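Local coordinates for methylornithine synthase PylB (Methanosarcina barkeri, PDB 3T7V), which catalyses the radical-based isomerization of L-lysine to (3R)-3-methyl-D-ornithine in pyrrolysine biosynthesis, using a [4Fe-4S] cluster and S-adenosylmethionine, at residues G207-T210 with G211-N214; Y21-D25 with N26-T30; L259-I262 with S263-L267; L288-N291 with A292-I296. One frame throughout, in Å; residues are numbered along the deposited sequence.

Overall arrangement
All four contacts are local, each made within one continuous run of chain, and they follow one another in series; none encloses or crosses another. Contact 2, nearest the N terminus, starts helix 25-32. Contact 1 turns the chain out of strand 203-210 of the TIM-barrel-type sheet toward helix 216-228. Contact 3 is a run of helix 258-268, and contact 4 ends helix 278-291 and leads into strand 296-300. Contact 3 touches the other three: Ile-261 packs on Thr-210 of contact 1, Val-264 and Leu-267 meet Leu-28 and Leu-23 of contact 2, and Ser-263 and Arg-266 probably hydrogen-bond to carbonyls of Ala-292 and Gly-293 in contact 4. Thus helix 258-268 joins helix 25-32, near the N terminus, to the barrel.

Contact 1 (G207-T210 with G211-N214); sequences GILT and GVGN
Asn-214 reaches back to Thr-210, four positions earlier, tying the loop that leaves strand 203-210 to the strand's last residue. This is a beta-alpha loop of the TIM-barrel-type radical SAM core, with helix 216-228 to follow. The amide N-H of Asn-214 ND2 points almost straight at Thr-210 OG1, 3.1 Å away at 178°, and the hydroxyl oxygen lies in the plane of the amide. On the other side of that amide, Asn-214 OD1 accepts from the backbone Val-212 N at 3.1 Å, with the donor nearly in line with the C=O bond. The two bonds hold the flat group from both ends. The side chain can do this because CG stands between the backbone N and the carbonyl carbon (chi1 54°), folding the amide back over the turn. Replacement of Asn-214 by a leucine would probably leave Val-212 N without its acceptor and the turn less firmly fixed to Thr-210.

Thr-210 holds OG1 anti to the backbone N (chi1 -168°), where it meets Asn-214 ND2; the same hydroxyl also bonds to Leu-256 O, while Asn-214 ND2 has a further partner in Thr-219 OG1. Gly-211 and Gly-213 both have positive phi, where a CB would jam against the preceding carbonyl oxygen, so glycine is called for at each. Leu-209 is part of the S-adenosylmethionine pocket, its side chain lying against Phe-77 and Glu-171 as well as the cofactor. Its CB also meets the loop, where Val-212 CG1 approaches to 4.1 Å.

Contact 2 (Y21-D25 with N26-T30); sequences YQLTD and NDLRT
Asp-27 OD2 is gripped by two donors of the preceding loop. The hydroxyl of Tyr-21 gives it a short bond, 2.5 Å from OH to OD2, which OD2 accepts on its syn lone pair, the side of the other carboxylate oxygen; OD2 lies at the edge of the ring, near its plane. The backbone Thr-24 N reaches the same OD2 at 3.0 Å from above the carboxylate plane. In return Thr-24 OG1 accepts from Asp-27 N at 3.0 Å, so the two residues form a capping box with Thr-24 as the N-cap of helix 25-32. Threonine suits the cap because its hydroxyl oxygen, on a short side chain, can accept an N-H of the first turn; OG1 standing between the backbone N and the carbonyl carbon (chi1 65°) turns it toward Asp-27 N. An alanine at Asp-27 is likely to leave both the Tyr-21 hydroxyl and Thr-24 N without their acceptor, freeing the loop to move against the helix.

Next to the box, the helix's own bonds begin, Leu-28 N to Thr-24 O and Arg-29 N to Asp-25 O. On the inner face Leu-23 CD2 meets Leu-28 CD2 at 4.0 Å, the two side chains crossing at about a right angle; both leucines continue onto helix 258-268.

Further out, Asp-25 forms a salt bridge with Arg-224 and Arg-29 one with Glu-217, joining this turn to helix 216-228. A carboxylate at Asp-27, close to the helix's N-terminal end and holding two donors, would probably be stabilised in its charged form.

Contact 3 (L259-I262 with S263-L267); sequences LKII and SVLRL
Leu-259 to Ile-262 offer their carbonyls to Ser-263 to Arg-266 in four successive i to i+4 bonds, among them Leu-265 N to Ile-261 O at 2.8 Å and Ser-263 N to Leu-259 O at 3.1 Å. Each donor leans some 20° out of the carbonyl plane, and the bonds are regular for an alpha helix. Between the side chains, Ile-261 CG2 touches Leu-265 CD1 at 4.3 Å, one turn apart along the same face. Leu-265 sets its CG anti to the carbonyl carbon (chi1 -78°), which lays the branch back over the Ile-261 carbonyl, CG standing 3.3 Å from that oxygen. Val-264 does likewise with one methyl: CG2 comes 3.4 Å from Lys-260 O. Branched aliphatic residues suit these places because the helix is buried on several sides.

Helix 258-268 follows strand 233-238 and precedes strand 275-277, packing outside the barrel wall of the radical SAM core. Val-264 fits against helix 25-32, and Leu-265 against helix 216-228, where Leu-223 and Met-226 meet it. The polar residues are buried too, and their polar ends bond to backbone carbonyls. Lys-260 NZ bonds to those of Asn-255, Leu-32 and Leu-34; an ammonium group, with three N-H bonds to give, suits a buried spot ringed by three carbonyls. Ser-263 is small enough to lie beside helix 37-55, and its OG bonds to Ala-292 O. Arg-266 leaves the helix with CG anti to the backbone N (chi1 176°) and then bends at chi2 and chi3; its end leads away from 259-262, NH1 reaching Arg-272 O and Pro-270 O, and NE bonding to Gly-293 O.

Contact 4 (L288-N291 with A292-I296); sequences LRLN and AGANI
Ala-292 N hydrogen-bonds to Arg-289 O at 3.1 Å, coming from well above the carbonyl plane, as the last turn of helix 278-291 tightens. The methyl of Ala-292 rests over the helix end, CB lying 3.5 Å from Leu-288 O, and a small residue suits the place, with Tyr-44 of helix 37-55 against it. Gly-293 then has a phi of 120°, a value at which a CB would press on the carbonyl oxygen of Ala-292, and glycine is the natural choice. Its N bonds back to Leu-290 O at 3.0 Å. With Ala-294 N, which reaches Arg-289 O at 3.1 Å, this makes the Schellman motif that ends the helix. Arg-289 O is thus held by two donors, Ala-292 N and Ala-294 N, from opposite faces of its plane. Ala-294 points its methyl back at the helix, where Leu-290, its CG anti to the carbonyl carbon (chi1 -63°), brings CD2 to 4.2 Å from CB and 3.4 Å from the Ala-294 carbonyl oxygen. Asn-295 turns away and bonds through OD1 to Ile-274 N, and Ile-296 opens strand 296-300.

Arg-51 of helix 37-55 holds the carbonyls of both Leu-290 and Ala-294. Arg-289 makes salt bridges to Glu-281 and Glu-258, while Leu-290 packs between strand 275-277, at Ala-276, and helix 324-334, at Leu-331 and Met-334.

Contact 1 (G207-T210 with G211-N214)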
ATOM      1  N   GLY A 207       6.518  -2.178  -1.591  1.00 12.21           N
ATOM      2  CA  GLY A 207       5.442  -2.680  -2.432  1.00 13.28           C
ATOM      3  C   GLY A 207       5.940  -2.971  -3.819  1.00 13.54           C
ATOM      4  O   GLY A 207       6.851  -2.316  -4.315  1.00 14.04           O
ATOM      5  N   ILE A 208       5.269  -3.922  -4.431  1.00 13.26           N
ATOM      6  CA  ILE A 208       5.493  -4.247  -5.855  1.00 14.54           C
ATOM      7  C   ILE A 208       4.252  -4.162  -6.688  1.00 14.19           C
ATOM      8  O   ILE A 208       3.114  -4.196  -6.161  1.00 15.88           O
ATOM      9  CB  ILE A 208       6.228  -5.562  -5.926  1.00 18.31           C
ATOM     10  CG1 ILE A 208       5.308  -6.636  -5.440  1.00 17.34           C
ATOM     11  CG2 ILE A 208       7.650  -5.384  -5.286  1.00 19.21           C
ATOM     12  CD1 ILE A 208       5.981  -8.074  -5.468  1.00 24.40           C
ATOM     13  N   LEU A 209       4.426  -3.897  -7.980  1.00 14.19           N
ATOM     14  CA  LEU A 209       3.351  -3.880  -8.921  1.00 14.05           C
ATOM     15  C   LEU A 209       3.331  -5.169  -9.678  1.00 16.69           C
ATOM     16  O   LEU A 209       4.384  -5.699 -10.046  1.00 22.82           O
ATOM     17  CB  LEU A 209       3.588  -2.760  -9.880  1.00 19.94           C
ATOM     18  CG  LEU A 209       3.135  -1.428  -9.636  1.00 22.07           C
ATOM     19  CD1 LEU A 209       3.401  -0.551 -10.903  1.00 24.08           C
ATOM     20  CD2 LEU A 209       1.627  -1.389  -9.456  1.00 23.98           C
ATOM     21  N   THR A 210       2.132  -5.716  -9.915  1.00 14.28           N
ATOM     22  CA  THR A 210       1.996  -6.889 -10.776  1.00 14.01           C
ATOM     23  C   THR A 210       1.119  -6.536 -11.921  1.00 15.03           C
ATOM     24  O   THR A 210       0.392  -5.579 -11.853  1.00 17.34           O
ATOM     25  CB  THR A 210       1.513  -8.153 -10.003  1.00 15.21           C
ATOM     26  OG1 THR A 210       1.688  -9.280 -10.881  1.00 16.38           O
ATOM     27  CG2 THR A 210       0.081  -8.099  -9.592  1.00 16.69           C
ATOM     28  N   GLY A 211       1.200  -7.312 -13.001  1.00 15.11           N
ATOM     29  CA  GLY A 211       0.412  -6.999 -14.190  1.00 16.78           C
ATOM     30  C   GLY A 211       1.042  -5.957 -15.057  1.00 17.49           C
ATOM     31  O   GLY A 211       0.353  -5.321 -15.853  1.00 19.29           O
ATOM     32  N   VAL A 212       2.355  -5.735 -14.871  1.00 17.06           N
ATOM     33  CA  VAL A 212       3.013  -4.603 -15.511  1.00 19.60           C
ATOM     34  C   VAL A 212       4.175  -5.129 -16.357  1.00 20.86           C
ATOM     35  O   VAL A 212       5.126  -4.398 -16.644  1.00 27.39           O
ATOM     36  CB  VAL A 212       3.438  -3.538 -14.410  1.00 23.61           C
ATOM     37  CG1 VAL A 212       4.641  -4.102 -13.612  1.00 24.01           C
ATOM     38  CG2 VAL A 212       3.489  -2.083 -14.953  1.00 27.70           C
ATOM     39  N   GLY A 213       4.123  -6.412 -16.722  1.00 18.24           N
ATOM     40  CA  GLY A 213       5.116  -7.036 -17.616  1.00 21.24           C
ATOM     41  C   GLY A 213       6.119  -7.851 -16.811  1.00 23.38           C
ATOM     42  O   GLY A 213       7.122  -8.328 -17.377  1.00 25.21           O
ATOM     43  N   ASN A 214       5.897  -7.958 -15.496  1.00 18.27           N
ATOM     44  CA  ASN A 214       6.698  -8.871 -14.675  1.00 15.85           C
ATOM     45  C   ASN A 214       6.273 -10.313 -14.892  1.00 18.49           C
ATOM     46  O   ASN A 214       5.104 -10.672 -14.790  1.00 22.07           O
ATOM     47  CB  ASN A 214       6.490  -8.515 -13.180  1.00 17.85           C
ATOM     48  CG  ASN A 214       5.021  -8.496 -12.765  1.00 16.88           C
ATOM     49  OD1 ASN A 214       4.200  -7.783 -13.399  1.00 17.28           O
ATOM     50  ND2 ASN A 214       4.646  -9.264 -11.730  1.00 17.04           N
TER

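Contact 2 (Y21-D25 with N26-T30)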
ATOM      1  N   TYR A  21       9.125 -22.584   8.575  1.00 37.88           N
ATOM      2  CA  TYR A  21       9.567 -22.970   7.215  1.00 33.81           C
ATOM      3  C   TYR A  21       9.749 -21.737   6.308  1.00 29.49           C
ATOM      4  O   TYR A  21       8.871 -20.860   6.276  1.00 28.13           O
ATOM      5  CB  TYR A  21       8.579 -23.987   6.586  1.00 32.82           C
ATOM      6  CG  TYR A  21       8.987 -24.455   5.213  1.00 32.61           C
ATOM      7  CD1 TYR A  21      10.060 -25.337   5.051  1.00 42.50           C
ATOM      8  CD2 TYR A  21       8.330 -23.954   4.071  1.00 29.11           C
ATOM      9  CE1 TYR A  21      10.482 -25.720   3.790  1.00 44.99           C
ATOM     10  CE2 TYR A  21       8.741 -24.302   2.798  1.00 34.67           C
ATOM     11  CZ  TYR A  21       9.813 -25.227   2.660  1.00 34.06           C
ATOM     12  OH  TYR A  21      10.221 -25.617   1.398  1.00 35.75           O
ATOM     13  N   GLN A  22      10.856 -21.687   5.575  1.00 28.30           N
ATOM     14  CA  GLN A  22      11.185 -20.605   4.623  1.00 26.30           C
ATOM     15  C   GLN A  22      10.934 -21.137   3.217  1.00 25.28           C
ATOM     16  O   GLN A  22      11.586 -22.059   2.809  1.00 29.70           O
ATOM     17  CB  GLN A  22      12.668 -20.268   4.660  1.00 39.66           C
ATOM     18  CG  GLN A  22      13.294 -20.168   6.028  1.00 51.67           C
ATOM     19  CD  GLN A  22      13.156 -18.783   6.534  1.00 52.66           C
ATOM     20  OE1 GLN A  22      12.074 -18.209   6.487  1.00 53.56           O
ATOM     21  NE2 GLN A  22      14.240 -18.225   7.021  1.00 64.63           N
ATOM     22  N   LEU A  23      10.041 -20.477   2.458  1.00 25.34           N
ATOM     23  CA  LEU A  23       9.782 -20.875   1.108  1.00 23.29           C
ATOM     24  C   LEU A  23      11.068 -20.753   0.263  1.00 25.15           C
ATOM     25  O   LEU A  23      11.810 -19.745   0.358  1.00 26.15           O
ATOM     26  CB  LEU A  23       8.673 -19.976   0.557  1.00 24.21           C
ATOM     27  CG  LEU A  23       7.253 -20.447   0.886  1.00 29.87           C
ATOM     28  CD1 LEU A  23       6.809 -20.855   2.273  1.00 37.54           C
ATOM     29  CD2 LEU A  23       6.390 -19.331   0.296  1.00 26.40           C
ATOM     30  N   THR A  24      11.378 -21.808  -0.493  1.00 23.32           N
ATOM     31  CA  THR A  24      12.489 -21.768  -1.431  1.00 23.74           C
ATOM     32  C   THR A  24      12.111 -21.139  -2.755  1.00 23.05           C
ATOM     33  O   THR A  24      10.939 -20.900  -3.006  1.00 22.13           O
ATOM     34  CB  THR A  24      12.955 -23.210  -1.716  1.00 26.78           C
ATOM     35  OG1 THR A  24      11.898 -23.932  -2.403  1.00 27.69           O
ATOM     36  CG2 THR A  24      13.297 -23.939  -0.415  1.00 33.40           C
ATOM     37  N   ASP A  25      13.092 -20.935  -3.646  1.00 23.85           N
ATOM     38  CA  ASP A  25      12.714 -20.423  -4.960  1.00 26.21           C
ATOM     39  C   ASP A  25      11.868 -21.424  -5.730  1.00 23.79           C
ATOM     40  O   ASP A  25      10.975 -20.998  -6.498  1.00 23.85           O
ATOM     41  CB  ASP A  25      13.931 -19.964  -5.809  1.00 28.63           C
ATOM     42  CG  ASP A  25      14.702 -18.763  -5.180  1.00 34.30           C
ATOM     43  OD1 ASP A  25      14.095 -17.903  -4.471  1.00 34.50           O
ATOM     44  OD2 ASP A  25      15.928 -18.706  -5.393  1.00 47.08           O
ATOM     45  N   ASN A  26      12.153 -22.723  -5.597  1.00 23.14           N
ATOM     46  CA  ASN A  26      11.236 -23.746  -6.206  1.00 22.04           C
ATOM     47  C   ASN A  26       9.815 -23.611  -5.687  1.00 21.29           C
ATOM     48  O   ASN A  26       8.857 -23.762  -6.505  1.00 21.16           O
ATOM     49  CB  ASN A  26      11.786 -25.149  -6.083  1.00 26.53           C
ATOM     50  CG  ASN A  26      12.873 -25.422  -7.142  1.00 36.49           C
ATOM     51  OD1 ASN A  26      13.547 -26.361  -7.022  1.00 45.96           O
ATOM     52  ND2 ASN A  26      13.033 -24.557  -8.124  1.00 33.26           N
ATOM     53  N   ASP A  27       9.637 -23.390  -4.371  1.00 23.50           N
ATOM     54  CA  ASP A  27       8.291 -23.226  -3.798  1.00 21.81           C
ATOM     55  C   ASP A  27       7.651 -21.980  -4.443  1.00 19.62           C
ATOM     56  O   ASP A  27       6.477 -22.049  -4.822  1.00 22.44           O
ATOM     57  CB  ASP A  27       8.317 -23.026  -2.261  1.00 25.69           C
ATOM     58  CG  ASP A  27       8.881 -24.205  -1.532  1.00 31.69           C
ATOM     59  OD1 ASP A  27       8.816 -25.337  -2.076  1.00 36.08           O
ATOM     60  OD2 ASP A  27       9.357 -24.037  -0.387  1.00 33.02           O
ATOM     61  N   LEU A  28       8.380 -20.863  -4.563  1.00 22.03           N
ATOM     62  CA  LEU A  28       7.815 -19.613  -5.215  1.00 21.54           C
ATOM     63  C   LEU A  28       7.441 -19.917  -6.628  1.00 21.06           C
ATOM     64  O   LEU A  28       6.393 -19.471  -7.067  1.00 21.86           O
ATOM     65  CB  LEU A  28       8.805 -18.440  -5.120  1.00 21.40           C
ATOM     66  CG  LEU A  28       9.135 -18.001  -3.712  1.00 22.79           C
ATOM     67  CD1 LEU A  28      10.134 -16.825  -3.757  1.00 24.39           C
ATOM     68  CD2 LEU A  28       7.893 -17.561  -2.948  1.00 26.73           C
ATOM     69  N   ARG A  29       8.303 -20.600  -7.421  1.00 17.75           N
ATOM     70  CA  ARG A  29       7.919 -20.909  -8.779  1.00 17.53           C
ATOM     71  C   ARG A  29       6.649 -21.700  -8.857  1.00 17.47           C
ATOM     72  O   ARG A  29       5.901 -21.548  -9.828  1.00 23.50           O
ATOM     73  CB  ARG A  29       9.036 -21.654  -9.556  1.00 18.19           C
ATOM     74  CG  ARG A  29      10.208 -20.764  -9.869  1.00 19.01           C
ATOM     75  CD  ARG A  29      11.318 -21.613 -10.516  1.00 19.08           C
ATOM     76  NE  ARG A  29      12.470 -20.751 -10.839  1.00 21.07           N
ATOM     77  CZ  ARG A  29      12.588 -20.081 -11.971  1.00 18.61           C
ATOM     78  NH1 ARG A  29      11.617 -20.107 -12.906  1.00 18.69           N
ATOM     79  NH2 ARG A  29      13.703 -19.406 -12.234  1.00 21.91           N
ATOM     80  N   THR A  30       6.513 -22.707  -7.969  1.00 18.69           N
ATOM     81  CA  THR A  30       5.358 -23.574  -7.973  1.00 18.64           C
ATOM     82  C   THR A  30       4.103 -22.780  -7.621  1.00 18.04           C
ATOM     83  O   THR A  30       3.097 -22.836  -8.353  1.00 21.87           O
ATOM     84  CB  THR A  30       5.592 -24.675  -7.009  1.00 20.87           C
ATOM     85  OG1 THR A  30       6.767 -25.386  -7.372  1.00 22.98           O
ATOM     86  CG2 THR A  30       4.328 -25.640  -6.938  1.00 25.34           C
TER

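Contact 3 (L259-I262 with S263-L267)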
ATOM      1  N   LEU A 259      -3.981 -11.685  -6.019  1.00 19.81           N
ATOM      2  CA  LEU A 259      -4.365 -12.570  -4.930  1.00 19.12           C
ATOM      3  C   LEU A 259      -3.358 -13.654  -4.644  1.00 18.32           C
ATOM      4  O   LEU A 259      -3.049 -13.962  -3.505  1.00 19.19           O
ATOM      5  CB  LEU A 259      -5.732 -13.211  -5.209  1.00 19.47           C
ATOM      6  CG  LEU A 259      -6.866 -12.254  -5.621  1.00 19.33           C
ATOM      7  CD1 LEU A 259      -8.089 -13.169  -5.857  1.00 23.00           C
ATOM      8  CD2 LEU A 259      -7.099 -11.299  -4.459  1.00 22.16           C
ATOM      9  N   LYS A 260      -2.815 -14.245  -5.721  1.00 18.56           N
ATOM     10  CA  LYS A 260      -1.750 -15.245  -5.573  1.00 18.69           C
ATOM     11  C   LYS A 260      -0.535 -14.640  -4.857  1.00 16.59           C
ATOM     12  O   LYS A 260       0.067 -15.242  -3.993  1.00 19.65           O
ATOM     13  CB  LYS A 260      -1.350 -15.747  -7.003  1.00 23.65           C
ATOM     14  CG  LYS A 260      -0.447 -16.935  -7.067  1.00 31.95           C
ATOM     15  CD  LYS A 260      -0.751 -17.791  -8.372  1.00 31.83           C
ATOM     16  CE  LYS A 260      -0.808 -16.882  -9.553  1.00 30.55           C
ATOM     17  NZ  LYS A 260      -0.563 -17.722 -10.774  1.00 27.35           N
ATOM     18  N   ILE A 261      -0.180 -13.411  -5.235  1.00 15.33           N
ATOM     19  CA  ILE A 261       1.016 -12.860  -4.652  1.00 14.72           C
ATOM     20  C   ILE A 261       0.777 -12.445  -3.206  1.00 14.20           C
ATOM     21  O   ILE A 261       1.662 -12.539  -2.377  1.00 15.98           O
ATOM     22  CB  ILE A 261       1.542 -11.674  -5.475  1.00 13.60           C
ATOM     23  CG1 ILE A 261       2.027 -12.228  -6.866  1.00 15.39           C
ATOM     24  CG2 ILE A 261       2.709 -10.903  -4.808  1.00 16.91           C
ATOM     25  CD1 ILE A 261       2.199 -11.103  -7.828  1.00 17.86           C
ATOM     26  N   ILE A 262      -0.449 -11.980  -2.881  1.00 14.32           N
ATOM     27  CA  ILE A 262      -0.802 -11.715  -1.439  1.00 14.10           C
ATOM     28  C   ILE A 262      -0.587 -12.971  -0.588  1.00 14.83           C
ATOM     29  O   ILE A 262      -0.018 -12.912   0.497  1.00 16.09           O
ATOM     30  CB  ILE A 262      -2.213 -11.150  -1.271  1.00 14.27           C
ATOM     31  CG1 ILE A 262      -2.276  -9.718  -1.760  1.00 15.74           C
ATOM     32  CG2 ILE A 262      -2.645 -11.252   0.188  1.00 15.98           C
ATOM     33  CD1 ILE A 262      -3.701  -9.213  -1.857  1.00 17.59           C
ATOM     34  N   SER A 263      -1.085 -14.109  -1.139  1.00 14.49           N
ATOM     35  CA  SER A 263      -0.907 -15.351  -0.357  1.00 15.36           C
ATOM     36  C   SER A 263       0.562 -15.710  -0.226  1.00 15.72           C
ATOM     37  O   SER A 263       1.001 -16.091   0.845  1.00 17.52           O
ATOM     38  CB  SER A 263      -1.628 -16.498  -1.015  1.00 17.44           C
ATOM     39  OG  SER A 263      -3.016 -16.235  -1.087  1.00 18.77           O
ATOM     40  N   VAL A 264       1.342 -15.540  -1.297  1.00 15.50           N
ATOM     41  CA  VAL A 264       2.767 -15.838  -1.200  1.00 15.94           C
ATOM     42  C   VAL A 264       3.438 -14.876  -0.211  1.00 15.69           C
ATOM     43  O   VAL A 264       4.289 -15.281   0.603  1.00 17.33           O
ATOM     44  CB  VAL A 264       3.409 -15.724  -2.615  1.00 18.12           C
ATOM     45  CG1 VAL A 264       4.912 -15.779  -2.484  1.00 21.48           C
ATOM     46  CG2 VAL A 264       2.927 -16.929  -3.455  1.00 20.98           C
ATOM     47  N   LEU A 265       3.041 -13.581  -0.216  1.00 15.21           N
ATOM     48  CA  LEU A 265       3.628 -12.641   0.763  1.00 15.12           C
ATOM     49  C   LEU A 265       3.304 -13.073   2.180  1.00 14.11           C
ATOM     50  O   LEU A 265       4.118 -12.878   3.090  1.00 16.87           O
ATOM     51  CB  LEU A 265       3.013 -11.205   0.568  1.00 15.14           C
ATOM     52  CG  LEU A 265       3.651 -10.482  -0.655  1.00 14.98           C
ATOM     53  CD1 LEU A 265       2.831  -9.172  -0.917  1.00 17.11           C
ATOM     54  CD2 LEU A 265       5.106 -10.135  -0.462  1.00 15.54           C
ATOM     55  N   ARG A 266       2.080 -13.550   2.380  1.00 14.85           N
ATOM     56  CA  ARG A 266       1.723 -14.000   3.768  1.00 15.26           C
ATOM     57  C   ARG A 266       2.571 -15.210   4.180  1.00 16.63           C
ATOM     58  O   ARG A 266       2.952 -15.327   5.369  1.00 18.95           O
ATOM     59  CB  ARG A 266       0.250 -14.326   3.845  1.00 15.59           C
ATOM     60  CG  ARG A 266      -0.262 -14.904   5.181  1.00 16.50           C
ATOM     61  CD  ARG A 266       0.091 -14.001   6.356  1.00 15.76           C
ATOM     62  NE  ARG A 266      -0.674 -12.765   6.285  1.00 15.22           N
ATOM     63  CZ  ARG A 266      -0.344 -11.642   6.938  1.00 16.43           C
ATOM     64  NH1 ARG A 266       0.714 -11.563   7.707  1.00 17.60           N
ATOM     65  NH2 ARG A 266      -1.051 -10.525   6.711  1.00 16.88           N
ATOM     66  N   LEU A 267       2.886 -16.040   3.191  1.00 16.71           N
ATOM     67  CA  LEU A 267       3.647 -17.224   3.544  1.00 17.87           C
ATOM     68  C   LEU A 267       5.127 -16.865   3.750  1.00 19.99           C
ATOM     69  O   LEU A 267       5.837 -17.570   4.424  1.00 24.90           O
ATOM     70  CB  LEU A 267       3.456 -18.305   2.455  1.00 19.94           C
ATOM     71  CG  LEU A 267       2.012 -18.853   2.321  1.00 20.23           C
ATOM     72  CD1 LEU A 267       1.856 -19.828   1.148  1.00 28.18           C
ATOM     73  CD2 LEU A 267       1.597 -19.567   3.587  1.00 22.58           C
TER

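Contact 4 (L288-N291 with A292-I296)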
ATOM      1  N   LEU A 288     -11.803 -10.595  -1.382  1.00 19.58           N
ATOM      2  CA  LEU A 288     -10.937 -11.570  -2.035  1.00 19.03           C
ATOM      3  C   LEU A 288      -9.510 -11.459  -1.465  1.00 19.89           C
ATOM      4  O   LEU A 288      -8.770 -12.450  -1.250  1.00 22.81           O
ATOM      5  CB  LEU A 288     -10.904 -11.281  -3.532  1.00 20.40           C
ATOM      6  CG  LEU A 288     -12.213 -11.604  -4.297  1.00 25.14           C
ATOM      7  CD1 LEU A 288     -12.189 -11.112  -5.738  1.00 31.61           C
ATOM      8  CD2 LEU A 288     -12.446 -13.100  -4.250  1.00 32.60           C
ATOM      9  N   ARG A 289      -9.121 -10.206  -1.237  1.00 17.42           N
ATOM     10  CA  ARG A 289      -7.702  -9.943  -0.759  1.00 16.85           C
ATOM     11  C   ARG A 289      -7.542 -10.347   0.679  1.00 17.03           C
ATOM     12  O   ARG A 289      -6.511 -10.972   1.044  1.00 16.96           O
ATOM     13  CB  ARG A 289      -7.349  -8.454  -0.959  1.00 17.79           C
ATOM     14  CG  ARG A 289      -7.161  -8.105  -2.455  1.00 18.69           C
ATOM     15  CD  ARG A 289      -7.451  -6.635  -2.791  1.00 20.17           C
ATOM     16  NE  ARG A 289      -7.038  -6.422  -4.191  1.00 20.21           N
ATOM     17  CZ  ARG A 289      -7.747  -6.795  -5.285  1.00 21.78           C
ATOM     18  NH1 ARG A 289      -8.933  -7.427  -5.174  1.00 22.73           N
ATOM     19  NH2 ARG A 289      -7.222  -6.588  -6.499  1.00 26.01           N
ATOM     20  N   LEU A 290      -8.507 -10.042   1.553  1.00 16.76           N
ATOM     21  CA  LEU A 290      -8.470 -10.606   2.917  1.00 17.90           C
ATOM     22  C   LEU A 290      -8.498 -12.137   2.932  1.00 19.54           C
ATOM     23  O   LEU A 290      -7.712 -12.781   3.700  1.00 22.01           O
ATOM     24  CB  LEU A 290      -9.636 -10.100   3.802  1.00 18.97           C
ATOM     25  CG  LEU A 290      -9.574  -8.557   4.035  1.00 17.59           C
ATOM     26  CD1 LEU A 290     -10.945  -8.102   4.576  1.00 20.96           C
ATOM     27  CD2 LEU A 290      -8.433  -8.198   5.033  1.00 18.97           C
ATOM     28  N   ASN A 291      -9.310 -12.749   2.035  1.00 17.85           N
ATOM     29  CA  ASN A 291      -9.313 -14.216   1.980  1.00 20.16           C
ATOM     30  C   ASN A 291      -8.090 -14.799   1.331  1.00 18.18           C
ATOM     31  O   ASN A 291      -7.909 -16.006   1.375  1.00 22.77           O
ATOM     32  CB  ASN A 291     -10.579 -14.662   1.257  1.00 23.56           C
ATOM     33  CG  ASN A 291     -11.800 -14.509   2.132  1.00 24.21           C
ATOM     34  OD1 ASN A 291     -11.700 -14.534   3.396  1.00 25.45           O
ATOM     35  ND2 ASN A 291     -12.963 -14.382   1.506  1.00 27.83           N
ATOM     36  N   ALA A 292      -7.208 -13.983   0.778  1.00 17.51           N
ATOM     37  CA  ALA A 292      -5.892 -14.468   0.284  1.00 17.05           C
ATOM     38  C   ALA A 292      -4.782 -14.221   1.350  1.00 18.70           C
ATOM     39  O   ALA A 292      -3.632 -14.624   1.126  1.00 20.08           O
ATOM     40  CB  ALA A 292      -5.496 -13.723  -0.990  1.00 18.21           C
ATOM     41  N   GLY A 293      -5.126 -13.618   2.494  1.00 17.86           N
ATOM     42  CA  GLY A 293      -4.126 -13.456   3.575  1.00 19.50           C
ATOM     43  C   GLY A 293      -3.804 -12.040   3.999  1.00 16.15           C
ATOM     44  O   GLY A 293      -2.982 -11.844   4.854  1.00 17.98           O
ATOM     45  N   ALA A 294      -4.470 -11.064   3.425  1.00 14.72           N
ATOM     46  CA  ALA A 294      -4.218  -9.685   3.878  1.00 14.44           C
ATOM     47  C   ALA A 294      -4.805  -9.466   5.289  1.00 15.12           C
ATOM     48  O   ALA A 294      -5.702 -10.172   5.736  1.00 16.44           O
ATOM     49  CB  ALA A 294      -4.850  -8.682   2.911  1.00 16.10           C
ATOM     50  N   ASN A 295      -4.292  -8.439   5.974  1.00 14.86           N
ATOM     51  CA  ASN A 295      -4.771  -8.144   7.366  1.00 14.44           C
ATOM     52  C   ASN A 295      -5.045  -6.661   7.659  1.00 13.96           C
ATOM     53  O   ASN A 295      -5.296  -6.318   8.771  1.00 15.66           O
ATOM     54  CB  ASN A 295      -3.859  -8.815   8.420  1.00 16.66           C
ATOM     55  CG  ASN A 295      -2.450  -8.210   8.453  1.00 17.76           C
ATOM     56  OD1 ASN A 295      -2.038  -7.551   7.576  1.00 17.48           O
ATOM     57  ND2 ASN A 295      -1.707  -8.514   9.448  1.00 24.46           N
ATOM     58  N   ILE A 296      -4.847  -5.799   6.668  1.00 13.97           N
ATOM     59  CA  ILE A 296      -5.127  -4.363   6.832  1.00 13.60           C
ATOM     60  C   ILE A 296      -5.843  -3.874   5.593  1.00 14.46           C
ATOM     61  O   ILE A 296      -5.434  -4.177   4.461  1.00 17.82           O
ATOM     62  CB  ILE A 296      -3.823  -3.548   7.179  1.00 13.92           C
ATOM     63  CG1 ILE A 296      -4.115  -2.038   7.253  1.00 15.41           C
ATOM     64  CG2 ILE A 296      -2.679  -3.804   6.168  1.00 17.41           C
ATOM     65  CD1 ILE A 296      -2.933  -1.330   7.965  1.00 18.45           C
TER